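Local coordinates for protein glycosyl hydrolase BlGH5_18 (Bifidobacterium longum subsp. infantis, PDB 7LQX) that probably hydrolyses glycosidic bonds in N-glycans, as a family GH5 (subfamily 18) glycoside hydrolase of a gut bifidobacterium, at residues T31-W36 and K49-R54; F37-W40 and D44-S47; P70-N75 and R81-D86; H109-D114 and P326-L331; V317-S322 and F334-N339. All coordinates share one frame; numbering follows the deposited sequence.

Contact 1: residues T31-W36 and K49-R54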
# COMPACT_ATOMS: atom_id res chain seq x y z
N THR A 31 10.13 -6.86 16.81
CA THR A 31 9.70 -5.56 16.33
C THR A 31 10.91 -4.62 16.37
O THR A 31 11.33 -4.22 17.46
CB THR A 31 8.57 -5.03 17.20
OG1 THR A 31 8.87 -5.24 18.59
CG2 THR A 31 7.26 -5.74 16.89
N PRO A 32 11.51 -4.28 15.23
CA PRO A 32 12.74 -3.47 15.27
C PRO A 32 12.56 -2.19 16.06
O PRO A 32 11.56 -1.48 15.91
CB PRO A 32 13.03 -3.20 13.79
CG PRO A 32 12.43 -4.38 13.07
CD PRO A 32 11.18 -4.73 13.86
N SER A 33 13.53 -1.90 16.93
CA SER A 33 13.43 -0.71 17.76
C SER A 33 13.53 0.56 16.93
O SER A 33 12.93 1.57 17.30
CB SER A 33 14.54 -0.73 18.82
OG SER A 33 15.82 -0.60 18.22
N HIS A 34 14.27 0.53 15.84
CA HIS A 34 14.48 1.70 14.98
C HIS A 34 13.55 1.60 13.78
O HIS A 34 13.93 1.10 12.71
CB HIS A 34 15.95 1.80 14.59
CG HIS A 34 16.83 2.24 15.72
ND1 HIS A 34 16.88 1.59 16.94
CD2 HIS A 34 17.71 3.27 15.81
CE1 HIS A 34 17.74 2.20 17.73
NE2 HIS A 34 18.25 3.22 17.07
N GLY A 35 12.32 2.08 13.96
CA GLY A 35 11.37 2.17 12.88
C GLY A 35 10.27 1.12 12.84
O GLY A 35 9.47 1.15 11.91
N TRP A 36 10.20 0.22 13.81
CA TRP A 36 9.17 -0.82 13.76
C TRP A 36 9.31 -1.54 12.42
O TRP A 36 10.42 -1.70 11.91
CB TRP A 36 7.81 -0.20 14.04
CG TRP A 36 6.66 -1.15 14.27
CD1 TRP A 36 6.49 -2.00 15.33
CD2 TRP A 36 5.52 -1.34 13.42
NE1 TRP A 36 5.31 -2.69 15.19
CE2 TRP A 36 4.70 -2.31 14.03
CE3 TRP A 36 5.12 -0.79 12.20
CZ2 TRP A 36 3.49 -2.73 13.46
CZ3 TRP A 36 3.92 -1.22 11.63
CH2 TRP A 36 3.12 -2.17 12.27
N LYS A 49 21.82 -5.38 15.30
CA LYS A 49 22.80 -6.09 16.10
C LYS A 49 22.56 -5.85 17.59
O LYS A 49 22.58 -6.78 18.40
CB LYS A 49 24.22 -5.67 15.71
CG LYS A 49 25.30 -6.46 16.44
CD LYS A 49 26.69 -6.08 15.95
CE LYS A 49 27.77 -6.83 16.72
NZ LYS A 49 29.13 -6.40 16.31
N GLU A 50 22.32 -4.58 17.96
CA GLU A 50 22.09 -4.27 19.36
C GLU A 50 20.78 -4.86 19.86
O GLU A 50 20.72 -5.42 20.96
CB GLU A 50 22.12 -2.76 19.58
CG GLU A 50 21.96 -2.36 21.03
CD GLU A 50 23.09 -2.86 21.92
OE1 GLU A 50 24.12 -3.36 21.40
OE2 GLU A 50 22.95 -2.76 23.15
N ASP A 51 19.70 -4.73 19.06
CA ASP A 51 18.43 -5.34 19.43
C ASP A 51 18.61 -6.83 19.68
O ASP A 51 18.11 -7.38 20.66
CB ASP A 51 17.40 -5.17 18.30
CG ASP A 51 16.83 -3.77 18.18
OD1 ASP A 51 17.11 -2.90 19.03
OD2 ASP A 51 16.08 -3.56 17.20
N MSE A 52 19.31 -7.50 18.77
CA MSE A 52 19.48 -8.94 18.86
C MSE A 52 20.36 -9.35 20.04
O MSE A 52 20.12 -10.38 20.67
CB MSE A 52 20.09 -9.49 17.57
CG MSE A 52 19.20 -9.37 16.38
SE MSE A 52 17.66 -10.51 16.41
CE MSE A 52 16.98 -10.10 14.62
N ARG A 53 21.39 -8.55 20.31
CA ARG A 53 22.23 -8.81 21.47
C ARG A 53 21.40 -8.78 22.75
O ARG A 53 21.50 -9.67 23.60
CB ARG A 53 23.37 -7.80 21.53
CG ARG A 53 24.37 -8.04 22.65
CD ARG A 53 25.39 -6.91 22.75
NE ARG A 53 24.79 -5.69 23.29
CZ ARG A 53 24.62 -5.45 24.59
NH1 ARG A 53 25.01 -6.35 25.49
NH2 ARG A 53 24.06 -4.32 25.00
N ARG A 54 20.55 -7.76 22.89
CA ARG A 54 19.74 -7.64 24.10
C ARG A 54 18.70 -8.75 24.20
O ARG A 54 18.43 -9.27 25.29
CB ARG A 54 19.11 -6.25 24.14
CG ARG A 54 20.18 -5.17 24.25
CD ARG A 54 19.63 -3.79 24.56
NE ARG A 54 20.67 -2.78 24.40
CZ ARG A 54 20.54 -1.50 24.76
NH1 ARG A 54 21.53 -0.65 24.56
NH2 ARG A 54 19.41 -1.08 25.32
O HOH W 1 16.17 -1.61 15.02
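Asp51 accepts two bonds from Ser33, one on each carboxylate oxygen. The Ser33 backbone N points almost straight at Asp51 OD2, 3.1 Å away with an N-H...O angle of 174°, although it meets that oxygen on the syn side and 27° out of the carboxylate plane. Ser33 OG donates to the syn lone pair of Asp51 OD1 at 2.8 Å. It can do so because OG sits between the backbone N and the carbonyl carbon (chi1 66°), which puts hydroxyl and amide on the same carboxylate. This is the tight, buried part of the contact: OD2 also bonds Tyr30 OH, and Pro32 CA comes up to 3.9 Å from OD2. The segments belong to the first beta-alpha unit of the (beta/alpha)8 barrel expected of a GH5 enzyme: 31-36 lies in the long loop after strand 25-29, whereas 49-54 is part of helix 45-57. Toward solvent the join is looser. There a water bridges His34 N and Asp51 OD2, giving a proton to the carboxylate at 2.9 Å, while the exposed His34 ring donates from ND1 to Ser33 OG at 2.7 Å, with OG in the ring plane. Farther out on the helix, Glu50 holds a salt-bridge network of its own: Arg53 takes both carboxylate oxygens side-on, and Arg54 directs NE and NH1 to OE2 alone.

Contact 2: residues F37-W40 and D44-S47; sequences FHFW and DWPS. With EDO (1,2-ethanediol), chain B.
Ser47 OG donates to Asp44 O at 2.7 Å, an additional tie beside the capping bond, in which Ser47 N donates to Asp44 OD1 at 3.0 Å from above the carboxylate plane. Through that OD1 bond Asp44 is the N-cap of helix 45-57, the first helix after strand 25-29 in the barrel, and Phe39 packs against this helix start. Phe39 lies on the 3-10 segment 37-40 and has the largest share of the contact. With CG anti to the backbone N (chi1 170°), its ring reaches across to the helix start and turns an edge to the face of Trp45. The pair is T-shaped: the Phe39 ring and the six-membered ring of Trp45 have centroids 5.2 Å apart and planes at 75°. Phe39 CE2 also comes to 3.4 Å from Asp44 N, while Asp44 O lies at the ring edge, in its plane. Met90 of helix 81-96 also packs on Phe39, and Arg89 makes a cation-pi contact with Trp45. At His38, the 3-10 segment meets the second subunit: His38 packs on Pro74 of that subunit, and a 1,2-ethanediol bound to its Trp78 NE1 donates through O2 to His38 O at 3.0 Å.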
# COMPACT_ATOMS: atom_id res chain seq x y z
N PHE A 37 8.21 -1.98 11.81
CA PHE A 37 8.31 -2.62 10.49
C PHE A 37 8.48 -1.62 9.36
O PHE A 37 8.56 -2.04 8.20
CB PHE A 37 7.15 -3.58 10.28
CG PHE A 37 7.11 -4.65 11.33
CD1 PHE A 37 8.16 -5.53 11.47
CD2 PHE A 37 6.06 -4.72 12.22
CE1 PHE A 37 8.14 -6.50 12.46
CE2 PHE A 37 6.04 -5.68 13.22
CZ PHE A 37 7.09 -6.57 13.33
N HIS A 38 8.57 -0.34 9.67
CA HIS A 38 9.07 0.64 8.71
C HIS A 38 10.59 0.63 8.63
O HIS A 38 11.15 1.30 7.75
CB HIS A 38 8.50 2.02 9.06
CG HIS A 38 7.04 2.00 9.39
ND1 HIS A 38 6.11 1.40 8.56
CD2 HIS A 38 6.35 2.44 10.47
CE1 HIS A 38 4.91 1.51 9.10
NE2 HIS A 38 5.03 2.13 10.26
N PHE A 39 11.24 -0.14 9.50
CA PHE A 39 12.68 -0.36 9.43
C PHE A 39 13.14 -0.67 8.02
O PHE A 39 14.20 -0.21 7.58
CB PHE A 39 13.02 -1.55 10.35
CG PHE A 39 14.43 -2.07 10.21
CD1 PHE A 39 14.76 -2.99 9.23
CD2 PHE A 39 15.43 -1.61 11.05
CE1 PHE A 39 16.05 -3.45 9.09
CE2 PHE A 39 16.74 -2.08 10.92
CZ PHE A 39 17.04 -3.00 9.93
N TRP A 40 12.37 -1.48 7.30
CA TRP A 40 12.83 -1.99 6.01
C TRP A 40 13.03 -0.89 4.98
O TRP A 40 13.75 -1.11 3.99
CB TRP A 40 11.80 -2.98 5.49
CG TRP A 40 11.55 -4.15 6.37
CD1 TRP A 40 10.43 -4.41 7.09
CD2 TRP A 40 12.45 -5.25 6.62
NE1 TRP A 40 10.55 -5.60 7.77
CE2 TRP A 40 11.79 -6.12 7.51
CE3 TRP A 40 13.74 -5.56 6.19
CZ2 TRP A 40 12.37 -7.31 7.96
CZ3 TRP A 40 14.32 -6.74 6.65
CH2 TRP A 40 13.63 -7.60 7.52
N ASP A 44 18.85 0.19 9.62
CA ASP A 44 19.94 0.60 10.51
C ASP A 44 20.48 -0.71 11.08
O ASP A 44 19.93 -1.26 12.04
CB ASP A 44 19.41 1.54 11.59
CG ASP A 44 20.45 1.92 12.63
OD1 ASP A 44 21.48 1.24 12.78
OD2 ASP A 44 20.21 2.93 13.33
N TRP A 45 21.53 -1.23 10.47
CA TRP A 45 21.99 -2.57 10.82
C TRP A 45 22.65 -2.61 12.19
O TRP A 45 22.44 -3.57 12.93
CB TRP A 45 22.86 -3.19 9.72
CG TRP A 45 22.03 -3.45 8.50
CD1 TRP A 45 22.17 -2.88 7.28
CD2 TRP A 45 20.90 -4.33 8.40
NE1 TRP A 45 21.21 -3.35 6.42
CE2 TRP A 45 20.42 -4.24 7.09
CE3 TRP A 45 20.27 -5.18 9.30
CZ2 TRP A 45 19.32 -4.97 6.65
CZ3 TRP A 45 19.18 -5.90 8.87
CH2 TRP A 45 18.72 -5.80 7.55
N PRO A 46 23.45 -1.61 12.58
CA PRO A 46 23.93 -1.59 13.98
C PRO A 46 22.80 -1.68 14.99
O PRO A 46 22.96 -2.34 16.03
CB PRO A 46 24.70 -0.27 14.06
CG PRO A 46 25.19 -0.05 12.67
CD PRO A 46 24.06 -0.53 11.78
N SER A 47 21.64 -1.07 14.71
CA SER A 47 20.54 -1.15 15.66
C SER A 47 19.98 -2.57 15.75
O SER A 47 19.50 -2.97 16.81
CB SER A 47 19.44 -0.14 15.32
OG SER A 47 18.63 -0.55 14.24
C1 EDO B . 12.99 4.04 9.16
O1 EDO B . 12.38 4.27 10.44
C2 EDO B . 12.18 4.71 8.06
O2 EDO B . 10.82 4.26 8.11

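Contact 3: residues P70-N75 and R81-D86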
# COMPACT_ATOMS: atom_id res chain seq x y z
N PRO A 70 4.63 -5.20 0.21
CA PRO A 70 4.80 -4.20 -0.85
C PRO A 70 6.23 -3.79 -1.10
O PRO A 70 6.51 -3.20 -2.14
CB PRO A 70 3.94 -3.00 -0.39
CG PRO A 70 3.52 -3.32 1.02
CD PRO A 70 3.61 -4.80 1.21
N TYR A 71 7.16 -4.06 -0.16
CA TYR A 71 8.57 -3.76 -0.41
C TYR A 71 9.28 -4.94 -1.06
O TYR A 71 10.20 -4.74 -1.86
CB TYR A 71 9.31 -3.37 0.88
CG TYR A 71 8.56 -2.39 1.78
CD1 TYR A 71 7.66 -1.47 1.26
CD2 TYR A 71 8.76 -2.41 3.14
CE1 TYR A 71 6.96 -0.62 2.10
CE2 TYR A 71 8.07 -1.57 3.98
CZ TYR A 71 7.18 -0.67 3.45
OH TYR A 71 6.50 0.16 4.31
N LEU A 72 8.85 -6.17 -0.74
CA LEU A 72 9.43 -7.36 -1.34
C LEU A 72 8.99 -7.54 -2.79
O LEU A 72 9.76 -8.02 -3.62
CB LEU A 72 9.00 -8.61 -0.57
CG LEU A 72 9.63 -8.93 0.78
CD1 LEU A 72 8.90 -10.12 1.39
CD2 LEU A 72 11.10 -9.23 0.62
N GLN A 73 7.73 -7.21 -3.09
CA GLN A 73 7.12 -7.54 -4.38
C GLN A 73 6.23 -6.38 -4.81
O GLN A 73 5.00 -6.47 -4.82
CB GLN A 73 6.34 -8.84 -4.27
CG GLN A 73 5.96 -9.48 -5.57
CD GLN A 73 5.44 -10.88 -5.37
OE1 GLN A 73 4.68 -11.14 -4.43
NE2 GLN A 73 5.85 -11.80 -6.23
N PRO A 74 6.84 -5.25 -5.17
CA PRO A 74 6.06 -4.04 -5.46
C PRO A 74 5.25 -4.11 -6.74
O PRO A 74 4.29 -3.35 -6.89
CB PRO A 74 7.13 -2.94 -5.52
CG PRO A 74 8.38 -3.67 -5.91
CD PRO A 74 8.29 -5.00 -5.22
N ASN A 75 5.62 -5.00 -7.65
CA ASN A 75 4.88 -5.33 -8.86
C ASN A 75 4.78 -6.84 -8.85
O ASN A 75 5.66 -7.52 -8.31
CB ASN A 75 5.62 -4.80 -10.10
CG ASN A 75 4.96 -5.19 -11.41
OD1 ASN A 75 5.14 -6.31 -11.90
ND2 ASN A 75 4.22 -4.28 -12.01
N ARG A 81 15.12 -7.62 -5.05
CA ARG A 81 16.15 -8.52 -4.53
C ARG A 81 16.91 -7.89 -3.38
O ARG A 81 17.40 -8.61 -2.50
CB ARG A 81 17.04 -8.98 -5.68
CG ARG A 81 16.22 -9.66 -6.78
CD ARG A 81 17.03 -10.62 -7.64
NE ARG A 81 16.16 -11.33 -8.58
CZ ARG A 81 15.61 -12.53 -8.36
NH1 ARG A 81 15.85 -13.17 -7.22
NH2 ARG A 81 14.83 -13.08 -9.27
N LYS A 82 16.97 -6.56 -3.31
CA LYS A 82 17.58 -5.91 -2.15
C LYS A 82 16.75 -6.15 -0.90
O LYS A 82 17.30 -6.35 0.19
CB LYS A 82 17.75 -4.41 -2.41
CG LYS A 82 18.61 -3.71 -1.37
CD LYS A 82 17.77 -3.13 -0.25
CE LYS A 82 18.63 -2.32 0.72
NZ LYS A 82 17.78 -1.61 1.71
N ALA A 83 15.42 -6.15 -1.03
CA ALA A 83 14.57 -6.43 0.12
C ALA A 83 14.79 -7.85 0.60
O ALA A 83 14.83 -8.10 1.81
CB ALA A 83 13.11 -6.18 -0.25
N ILE A 84 14.95 -8.80 -0.33
CA ILE A 84 15.25 -10.18 0.06
C ILE A 84 16.59 -10.23 0.78
O ILE A 84 16.72 -10.87 1.83
CB ILE A 84 15.21 -11.12 -1.16
CG1 ILE A 84 13.76 -11.31 -1.61
CG2 ILE A 84 15.87 -12.46 -0.84
CD1 ILE A 84 13.58 -12.27 -2.78
N ALA A 85 17.60 -9.54 0.24
CA ALA A 85 18.91 -9.50 0.88
C ALA A 85 18.82 -8.92 2.28
O ALA A 85 19.54 -9.36 3.19
CB ALA A 85 19.90 -8.70 0.02
N ASP A 86 17.95 -7.93 2.49
CA ASP A 86 17.79 -7.36 3.82
C ASP A 86 17.18 -8.37 4.79
O ASP A 86 17.57 -8.42 5.97
CB ASP A 86 16.92 -6.09 3.77
CG ASP A 86 17.63 -4.91 3.14
OD1 ASP A 86 18.87 -4.92 3.01
OD2 ASP A 86 16.92 -3.93 2.79
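Leu72 and Ala83 bury the most surface here, and Ile84 adds a smaller share. One methyl of Leu72, CD2, does the touching for its side chain: it lies 3.8 Å from Ala83 CB and 4.0 Å from Ile84 CG1, so a single branch settles over the first turn of helix 81-96. Leu72 CG stands anti to the carbonyl carbon, beside the backbone N (chi1 -75°), and from there CD2 extends toward that helix. Ala83 points its methyl straight at 70-75, where CB meets both Leu72 CD2 and the carbonyl oxygen Tyr71 O, the latter at 3.6 Å. With so short a side chain between them the backbones come close, the Leu72 and Ala83 CA atoms being 5.4 Å apart. The side-chain packing is apolar; Tyr71 O itself accepts from Asn80 ND2 of the intervening loop. On the helix, one turn apart, Lys82 NZ forms a salt bridge with Asp86 OD2 at 2.7 Å on its syn lone pair. The Leu72-Ala83 packing sets the short helix 69-72, which follows barrel strand 62-65, against the N-terminal turn of helix 81-96, while Leu141 of helix 132-149 packs on Leu72 and Glu144 and Glu148 of the same helix pack on Ile84.

Contact 4: residues H109-D114 and P326-L331. With EDO (1,2-ethanediol), chain E; EDO (1,2-ethanediol), chain D.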
# COMPACT_ATOMS: atom_id res chain seq x y z
N HIS A 109 -0.67 -8.30 7.10
CA HIS A 109 -1.34 -7.63 8.20
C HIS A 109 -0.45 -7.61 9.43
O HIS A 109 0.04 -8.66 9.86
CB HIS A 109 -2.65 -8.33 8.57
CG HIS A 109 -3.43 -7.59 9.59
ND1 HIS A 109 -4.18 -6.47 9.28
CD2 HIS A 109 -3.54 -7.75 10.94
CE1 HIS A 109 -4.73 -6.00 10.38
NE2 HIS A 109 -4.36 -6.75 11.40
N LEU A 110 -0.25 -6.42 9.99
CA LEU A 110 0.48 -6.24 11.24
C LEU A 110 -0.17 -5.17 12.10
O LEU A 110 -0.24 -4.01 11.71
CB LEU A 110 1.93 -5.85 10.95
CG LEU A 110 2.81 -6.91 10.30
CD1 LEU A 110 4.01 -6.28 9.62
CD2 LEU A 110 3.26 -7.92 11.34
N SER A 111 -0.60 -5.57 13.29
CA SER A 111 -1.00 -4.64 14.35
C SER A 111 -2.00 -3.59 13.88
O SER A 111 -1.86 -2.40 14.15
CB SER A 111 0.21 -3.98 15.01
OG SER A 111 1.14 -4.94 15.45
N SER A 112 -3.04 -4.06 13.19
CA SER A 112 -4.21 -3.32 12.70
C SER A 112 -4.02 -2.76 11.30
O SER A 112 -4.98 -2.25 10.72
CB SER A 112 -4.67 -2.19 13.64
OG SER A 112 -3.95 -0.98 13.43
N PHE A 113 -2.81 -2.81 10.75
CA PHE A 113 -2.51 -2.22 9.44
C PHE A 113 -2.38 -3.30 8.38
O PHE A 113 -1.69 -4.30 8.59
CB PHE A 113 -1.21 -1.44 9.50
CG PHE A 113 -1.24 -0.24 10.41
CD1 PHE A 113 -1.72 0.98 9.97
CD2 PHE A 113 -0.79 -0.34 11.72
CE1 PHE A 113 -1.76 2.07 10.80
CE2 PHE A 113 -0.81 0.76 12.55
CZ PHE A 113 -1.30 1.96 12.09
N ASP A 114 -3.03 -3.09 7.24
CA ASP A 114 -2.85 -3.93 6.07
C ASP A 114 -1.77 -3.32 5.18
O ASP A 114 -1.80 -2.13 4.88
CB ASP A 114 -4.14 -3.99 5.23
CG ASP A 114 -5.21 -4.90 5.79
OD1 ASP A 114 -4.96 -5.69 6.74
OD2 ASP A 114 -6.33 -4.80 5.24
N PRO A 326 -3.87 2.06 21.21
CA PRO A 326 -2.82 2.48 22.15
C PRO A 326 -2.05 1.35 22.81
O PRO A 326 -0.83 1.46 22.96
CB PRO A 326 -3.60 3.32 23.18
CG PRO A 326 -4.70 3.92 22.37
CD PRO A 326 -5.10 2.87 21.36
N PHE A 327 -2.72 0.27 23.21
CA PHE A 327 -2.02 -0.83 23.88
C PHE A 327 -0.91 -1.43 23.03
O PHE A 327 0.01 -2.05 23.58
CB PHE A 327 -3.02 -1.91 24.30
CG PHE A 327 -3.43 -2.81 23.18
CD1 PHE A 327 -4.45 -2.45 22.30
CD2 PHE A 327 -2.80 -4.03 22.99
CE1 PHE A 327 -4.81 -3.29 21.27
CE2 PHE A 327 -3.17 -4.86 21.96
CZ PHE A 327 -4.18 -4.49 21.10
N GLU A 328 -0.99 -1.30 21.70
CA GLU A 328 0.03 -1.91 20.85
C GLU A 328 1.41 -1.39 21.19
O GLU A 328 2.40 -2.11 21.06
CB GLU A 328 -0.26 -1.64 19.38
CG GLU A 328 -1.51 -2.31 18.85
CD GLU A 328 -1.29 -3.73 18.35
OE1 GLU A 328 -0.17 -4.27 18.45
OE2 GLU A 328 -2.27 -4.32 17.84
N HIS A 329 1.50 -0.13 21.62
CA HIS A 329 2.80 0.45 21.86
C HIS A 329 3.53 -0.23 23.00
O HIS A 329 4.77 -0.26 23.01
CB HIS A 329 2.65 1.93 22.20
CG HIS A 329 2.28 2.79 21.03
ND1 HIS A 329 3.22 3.34 20.19
CD2 HIS A 329 1.08 3.21 20.58
CE1 HIS A 329 2.61 4.06 19.26
NE2 HIS A 329 1.31 4.00 19.48
N ALA A 330 2.80 -0.78 23.98
CA ALA A 330 3.35 -1.24 25.24
C ALA A 330 3.55 -2.75 25.29
O ALA A 330 3.89 -3.29 26.36
CB ALA A 330 2.44 -0.81 26.40
N LEU A 331 3.38 -3.45 24.17
CA LEU A 331 3.46 -4.91 24.16
C LEU A 331 4.89 -5.44 24.21
O LEU A 331 5.08 -6.66 24.28
CB LEU A 331 2.73 -5.46 22.94
CG LEU A 331 1.20 -5.49 23.07
CD1 LEU A 331 0.57 -5.76 21.71
CD2 LEU A 331 0.74 -6.52 24.07
C1 EDO E . -2.00 -7.84 18.37
O1 EDO E . -2.80 -6.66 18.57
C2 EDO E . -0.52 -7.49 18.41
O2 EDO E . -0.22 -6.47 17.45
C1 EDO D . 0.32 -9.75 15.66
O1 EDO D . -0.03 -10.86 14.82
C2 EDO D . 0.64 -8.57 14.75
O2 EDO D . -0.52 -8.29 13.95
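A diol-binding site beside the C-terminal ends of the barrel strands, probably close to the active site of this GH5 enzyme, brings Ser111 and Glu328 together. Their direct link is slight: Ser111 OG lies 3.3 Å from Glu328 OE1, a weak bond whose proton may go elsewhere. A 1,2-ethanediol, probably from the crystallisation liquor, sits between them. Its O2 is 2.9 Å from Ser111 OG, and its O1 donates to Glu328 OE2 at 2.5 Å. Glu328 gets there through a bend at chi2 (-87°), while Phe327 CZ and Leu331 CD1 also touch the diol. Ser111 is the second residue of a type I' beta turn from Leu110 to Phe113 that joins the two strands of a small hairpin, 109-110 and 113-114, set in the loop after barrel strand 100-104; segment 326-331 comes from the loop after strand 306-312. At the turn, Ser111 N donates to O2 of a second diol at 2.8 Å, nearly straight at 172°. Glu276 OE2 and Asn162 ND2 also bond diol here. The base of the hairpin is tied by His109 ND1, which donates to Asp114 OD1 at 2.8 Å. His124 of the second subunit stacks on the Phe113 ring and bonds Ser112 OG.

Contact 5: residues V317-S322 and F334-N339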
# COMPACT_ATOMS: atom_id res chain seq x y z
N VAL A 317 6.44 -0.23 20.54
CA VAL A 317 6.34 0.56 19.32
C VAL A 317 6.57 2.03 19.66
O VAL A 317 5.93 2.57 20.56
CB VAL A 317 4.97 0.37 18.65
CG1 VAL A 317 4.91 1.14 17.33
CG2 VAL A 317 4.68 -1.10 18.44
N ASP A 318 7.47 2.67 18.92
CA ASP A 318 7.79 4.07 19.13
C ASP A 318 6.55 4.92 19.34
O ASP A 318 5.60 4.87 18.55
CB ASP A 318 8.56 4.57 17.91
CG ASP A 318 9.37 5.81 18.19
OD1 ASP A 318 8.78 6.83 18.58
OD2 ASP A 318 10.61 5.74 18.03
N SER A 319 6.56 5.73 20.41
CA SER A 319 5.43 6.59 20.74
C SER A 319 5.18 7.67 19.69
O SER A 319 4.12 8.29 19.69
CB SER A 319 5.63 7.25 22.11
OG SER A 319 6.77 8.10 22.12
N ARG A 320 6.15 7.92 18.82
CA ARG A 320 5.95 8.89 17.75
C ARG A 320 5.03 8.39 16.66
O ARG A 320 4.56 9.20 15.85
CB ARG A 320 7.30 9.26 17.15
CG ARG A 320 8.11 10.12 18.09
CD ARG A 320 9.51 10.34 17.57
NE ARG A 320 10.33 9.14 17.68
CZ ARG A 320 11.61 9.08 17.33
NH1 ARG A 320 12.22 10.15 16.83
NH2 ARG A 320 12.28 7.94 17.47
N MSE A 321 4.78 7.09 16.59
CA MSE A 321 3.90 6.54 15.57
C MSE A 321 2.46 6.60 16.02
O MSE A 321 2.16 6.36 17.18
CB MSE A 321 4.31 5.12 15.25
CG MSE A 321 5.70 5.04 14.64
SE MSE A 321 6.22 3.27 14.30
CE MSE A 321 8.01 3.67 13.67
N SER A 322 1.57 6.93 15.08
CA SER A 322 0.16 7.15 15.37
C SER A 322 -0.73 6.09 14.74
O SER A 322 -0.29 5.25 13.94
CB SER A 322 -0.27 8.54 14.87
OG SER A 322 0.49 9.57 15.48
N PHE A 334 11.03 -4.95 25.98
CA PHE A 334 11.90 -3.79 26.13
C PHE A 334 11.09 -2.55 25.77
O PHE A 334 10.20 -2.61 24.91
CB PHE A 334 13.09 -3.86 25.16
CG PHE A 334 14.00 -5.01 25.41
CD1 PHE A 334 15.05 -4.89 26.31
CD2 PHE A 334 13.82 -6.21 24.76
CE1 PHE A 334 15.90 -5.95 26.54
CE2 PHE A 334 14.67 -7.28 25.00
CZ PHE A 334 15.71 -7.15 25.89
N ASP A 335 11.39 -1.44 26.42
CA ASP A 335 10.70 -0.19 26.12
C ASP A 335 11.26 0.42 24.84
O ASP A 335 12.18 -0.11 24.21
CB ASP A 335 10.69 0.73 27.34
CG ASP A 335 12.06 1.23 27.73
OD1 ASP A 335 12.95 1.35 26.86
OD2 ASP A 335 12.23 1.52 28.94
N GLU A 336 10.69 1.56 24.44
CA GLU A 336 11.06 2.19 23.18
C GLU A 336 12.44 2.82 23.20
O GLU A 336 12.88 3.34 22.17
CB GLU A 336 10.02 3.25 22.77
CG GLU A 336 10.03 4.52 23.64
CD GLU A 336 9.16 5.62 23.06
OE1 GLU A 336 8.99 5.65 21.83
OE2 GLU A 336 8.66 6.47 23.83
N HIS A 337 13.13 2.81 24.34
CA HIS A 337 14.52 3.22 24.41
C HIS A 337 15.46 2.04 24.60
O HIS A 337 16.66 2.23 24.81
CB HIS A 337 14.69 4.27 25.50
CG HIS A 337 13.87 5.50 25.27
ND1 HIS A 337 14.20 6.45 24.32
CD2 HIS A 337 12.72 5.92 25.84
CE1 HIS A 337 13.30 7.41 24.33
NE2 HIS A 337 12.38 7.11 25.24
N GLY A 338 14.95 0.81 24.49
CA GLY A 338 15.76 -0.37 24.49
C GLY A 338 16.01 -1.01 25.84
O GLY A 338 16.79 -1.96 25.92
N ASN A 339 15.36 -0.53 26.89
CA ASN A 339 15.63 -1.00 28.24
C ASN A 339 14.60 -2.02 28.70
O ASN A 339 13.41 -1.89 28.41
CB ASN A 339 15.67 0.19 29.18
CG ASN A 339 16.76 1.15 28.80
OD1 ASN A 339 17.89 0.73 28.55
ND2 ASN A 339 16.42 2.43 28.69
O HOH W 2 11.78 3.39 19.54
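Glu336 lays its carboxylate alongside Ser319 and at a steep angle to that of Asp318. In one of the two modelled conformers of Ser319, OG gives its proton to the syn lone pair of Glu336 OE2 at 3.0 Å; Ser319 N reaches Glu336 OE1 at 2.8 Å from above the carboxylate plane, 40° out of it. Beyond CG the Glu336 chain is extended (chi2 170°), which carries both oxygens across to the turn. Each segment holds a type I beta turn headed by an aspartate in an Asx turn, Asp318 to Met321 and Asp335 to Gly338, both in the long loop between strand 306-312 and helix 342-354. The Asp318 and Glu336 carboxylate planes stand 80° apart, with Asp318 OD1 and Glu336 OE1, two acceptors, 3.5 Å from each other. Arg320 probably offsets that like charge: it grips Asp318 side-on, NE to OD1 at 2.9 Å and NH2 to OD2. Trp78 of the second subunit packs on both Asp318 and Arg320.

In the fold
From the N terminus, the chain leaves strand 25-29 and makes a long loop that contact 1 closes onto helix 45-57; contact 2 is nested inside it and closes a shorter loop at the start of the same helix. Contact 3 follows in series, joining helix 69-72 to helix 81-96, and touches contact 2 where Trp45 and Trp40 pack on Asp86. Contact 4 spans more than 200 residues, from the hairpin after strand 100-104 to the loop after strand 306-312. Contact 5 lies in that last loop, its segments alternating with those of contact 4, so the two cross. Gly338 and Arg54 tie contact 5 back to contact 1, and Trp36 packs against Ser111 of contact 4.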